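Local structure of hypothetical membrane protein (Corynebacterium glutamicum, 6JSB) at residues Glu18-Tyr23 and Leu97-Ser102. The protein binds heme and probably passes it along the heme-uptake machinery of Corynebacteria, this chain being its HtaA-type domain. Numbering follows the deposited sequence.
With HEM (protoporphyrin IX containing Fe), chain C.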
# COMPACT_ATOMS: atom_id res chain seq x y z
N GLU A 18 -5.93 -4.30 -8.24
CA GLU A 18 -5.78 -5.61 -8.90
C GLU A 18 -5.19 -5.47 -10.28
O GLU A 18 -4.34 -6.30 -10.68
CB GLU A 18 -7.11 -6.34 -9.00
CG GLU A 18 -7.64 -6.74 -7.65
CD GLU A 18 -9.06 -7.25 -7.74
OE1 GLU A 18 -9.46 -7.96 -6.81
OE2 GLU A 18 -9.79 -6.91 -8.68
N SER A 19 -5.63 -4.46 -11.05
CA SER A 19 -5.15 -4.39 -12.43
C SER A 19 -3.67 -3.99 -12.45
O SER A 19 -2.98 -4.30 -13.42
CB SER A 19 -6.03 -3.42 -13.26
OG SER A 19 -5.98 -2.05 -12.76
N PHE A 20 -3.18 -3.37 -11.36
CA PHE A 20 -1.76 -3.01 -11.32
C PHE A 20 -0.94 -4.28 -11.08
O PHE A 20 0.07 -4.54 -11.75
CB PHE A 20 -1.48 -2.00 -10.19
CG PHE A 20 -0.01 -1.65 -10.12
CD1 PHE A 20 0.58 -0.93 -11.17
CD2 PHE A 20 0.73 -2.07 -9.04
CE1 PHE A 20 1.96 -0.64 -11.12
CE2 PHE A 20 2.10 -1.77 -8.96
CZ PHE A 20 2.71 -1.07 -10.02
N ASN A 21 -1.40 -5.12 -10.14
CA ASN A 21 -0.68 -6.39 -9.92
C ASN A 21 -0.74 -7.28 -11.15
O ASN A 21 0.25 -7.94 -11.50
CB ASN A 21 -1.29 -7.16 -8.73
CG ASN A 21 -1.15 -6.37 -7.40
OD1 ASN A 21 -0.13 -5.74 -7.15
ND2 ASN A 21 -2.17 -6.48 -6.55
N ASN A 22 -1.88 -7.31 -11.81
CA ASN A 22 -2.00 -8.07 -13.07
C ASN A 22 -1.01 -7.58 -14.12
O ASN A 22 -0.36 -8.37 -14.83
CB ASN A 22 -3.42 -7.90 -13.61
CG ASN A 22 -3.66 -8.76 -14.83
OD1 ASN A 22 -3.59 -9.98 -14.72
ND2 ASN A 22 -3.92 -8.16 -15.98
N TYR A 23 -0.88 -6.26 -14.27
CA TYR A 23 0.06 -5.70 -15.24
C TYR A 23 1.51 -5.97 -14.82
O TYR A 23 2.33 -6.39 -15.65
CB TYR A 23 -0.21 -4.19 -15.33
CG TYR A 23 1.00 -3.36 -15.62
CD1 TYR A 23 1.52 -3.28 -16.91
CD2 TYR A 23 1.58 -2.58 -14.62
CE1 TYR A 23 2.69 -2.43 -17.16
CE2 TYR A 23 2.69 -1.75 -14.87
CZ TYR A 23 3.22 -1.71 -16.12
OH TYR A 23 4.31 -0.93 -16.39
N LEU A 97 10.57 0.36 -13.45
CA LEU A 97 9.47 0.44 -12.52
C LEU A 97 9.97 -0.20 -11.23
O LEU A 97 10.34 -1.40 -11.19
CB LEU A 97 8.21 -0.25 -13.07
CG LEU A 97 6.95 -0.06 -12.23
CD1 LEU A 97 5.81 -0.56 -13.13
CD2 LEU A 97 7.00 -0.88 -10.91
N ASP A 98 10.08 0.60 -10.17
CA ASP A 98 10.61 0.06 -8.91
C ASP A 98 9.91 0.83 -7.80
O ASP A 98 10.22 2.00 -7.55
CB ASP A 98 12.14 0.22 -8.86
CG ASP A 98 12.78 -0.52 -7.70
OD1 ASP A 98 12.17 -0.59 -6.60
OD2 ASP A 98 13.96 -1.00 -7.84
N LEU A 99 8.93 0.18 -7.19
CA LEU A 99 7.94 0.83 -6.32
C LEU A 99 7.86 0.08 -4.98
O LEU A 99 7.79 -1.15 -4.96
CB LEU A 99 6.55 0.76 -7.00
CG LEU A 99 5.36 1.15 -6.11
CD1 LEU A 99 5.35 2.64 -5.71
CD2 LEU A 99 4.06 0.86 -6.90
N ASP A 100 7.86 0.81 -3.88
CA ASP A 100 7.79 0.17 -2.57
C ASP A 100 6.82 0.96 -1.72
O ASP A 100 6.93 2.19 -1.66
CB ASP A 100 9.15 0.16 -1.91
CG ASP A 100 9.19 -0.72 -0.70
OD1 ASP A 100 9.65 -1.90 -0.80
OD2 ASP A 100 8.78 -0.25 0.39
N PHE A 101 5.83 0.28 -1.11
CA PHE A 101 4.92 0.90 -0.14
C PHE A 101 5.15 0.23 1.21
O PHE A 101 5.15 -1.00 1.28
CB PHE A 101 3.45 0.69 -0.52
CG PHE A 101 2.95 1.51 -1.69
CD1 PHE A 101 3.43 2.78 -1.92
CD2 PHE A 101 1.89 1.10 -2.45
CE1 PHE A 101 2.88 3.59 -2.95
CE2 PHE A 101 1.38 1.90 -3.52
CZ PHE A 101 1.89 3.14 -3.76
N SER A 102 5.23 1.02 2.28
CA SER A 102 5.41 0.36 3.57
C SER A 102 4.75 1.19 4.67
O SER A 102 4.44 2.37 4.48
CB SER A 102 6.87 0.08 3.88
OG SER A 102 7.60 1.29 3.99
CHA HEM C . 0.48 0.52 -17.47
CHB HEM C . 4.45 0.10 -20.22
CHC HEM C . 7.03 2.25 -16.67
CHD HEM C . 3.07 2.36 -13.78
C1A HEM C . 1.33 0.30 -18.54
C2A HEM C . 0.88 -0.13 -19.85
C3A HEM C . 1.97 -0.27 -20.64
C4A HEM C . 3.13 0.09 -19.82
CMA HEM C . 2.01 -0.72 -22.13
CAA HEM C . -0.60 -0.36 -20.21
CBA HEM C . -0.95 -1.83 -20.03
CGA HEM C . -2.46 -1.99 -20.05
O1A HEM C . -2.92 -3.16 -20.03
O2A HEM C . -3.17 -0.94 -20.06
C1B HEM C . 5.48 0.63 -19.50
C2B HEM C . 6.87 0.72 -19.95
C3B HEM C . 7.58 1.32 -18.98
C4B HEM C . 6.69 1.61 -17.86
CMB HEM C . 7.31 0.23 -21.36
CAB HEM C . 9.10 1.67 -18.94
CBB HEM C . 9.99 1.04 -19.72
C1C HEM C . 6.19 2.46 -15.57
C2C HEM C . 6.60 3.04 -14.31
C3C HEM C . 5.53 3.04 -13.48
C4C HEM C . 4.39 2.51 -14.23
CMC HEM C . 8.04 3.46 -13.93
CAC HEM C . 5.60 3.52 -12.04
CBC HEM C . 4.82 2.95 -11.14
C1D HEM C . 2.04 1.88 -14.56
C2D HEM C . 0.66 1.78 -14.12
C3D HEM C . -0.08 1.27 -15.12
C4D HEM C . 0.81 1.00 -16.24
CMD HEM C . 0.19 2.27 -12.73
CAD HEM C . -1.62 1.00 -15.08
CBD HEM C . -1.79 -0.50 -14.72
CGD HEM C . -3.28 -0.77 -14.62
O1D HEM C . -3.93 -0.82 -15.73
O2D HEM C . -3.78 -0.91 -13.45
NA HEM C . 2.74 0.46 -18.54
NB HEM C . 5.43 1.14 -18.22
NC HEM C . 4.83 2.17 -15.49
ND HEM C . 2.08 1.37 -15.83
FE HEM C . 3.87 1.10 -16.86
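The Tyr-23 ring leans over the porphyrin at a tilt of roughly 30°, with HEM C4D on one face toward the rim and the iron-bound oxygen at the low end; Phe-20 CE1 sits in the ring plane at its edge and Leu-97 CD1 comes in obliquely. Leu-97 CD1 is 3.6 Å from Tyr-23 OH and also from HEM C4C, touching both the phenol oxygen and the porphyrin. Leu-97 gets there with CG anti to its backbone N (chi1 -172°), lying over the pyrrole with CG 3.6 Å from HEM C3C. The Phe-20 ring takes three oblique neighbours: HEM CMD, Leu-97 CD1 and Leu-99 CD2. Leu-99 CD2 is 3.9 Å from both Phe-20 CE2 and CZ, and Trp-77 meets the same ring edge-to-face. Helix 18-24 and strand 95-109 are thus joined through apolar side chains, their backbones well separated, and the heme completes the contact, touching Phe-20 and Tyr-23 on the helix side and Leu-97 on the strand side.

Within the two segments, the polar bonds to the heme come from the helix. Tyr-23 OH binds the iron at 2.1 Å as its axial ligand, and His-80 hydrogen-bonds the same oxygen. One turn earlier, Ser-19 OG donates a 2.6 Å bond to HEM O2D, a propionate oxygen; the torsion that places OG between its backbone N and carbonyl carbon (chi1 63°) turns it to that carboxylate, and Arg-17 adds a weak hydrogen bond. Tyr-177 OH also hydrogen-bonds the heme. A phenol oxygen held by iron and a histidine is consistent with phenolate character, and the apolar packing of Phe-20 and Leu-97 probably shields the iron-oxygen bond and this part of the porphyrin from water.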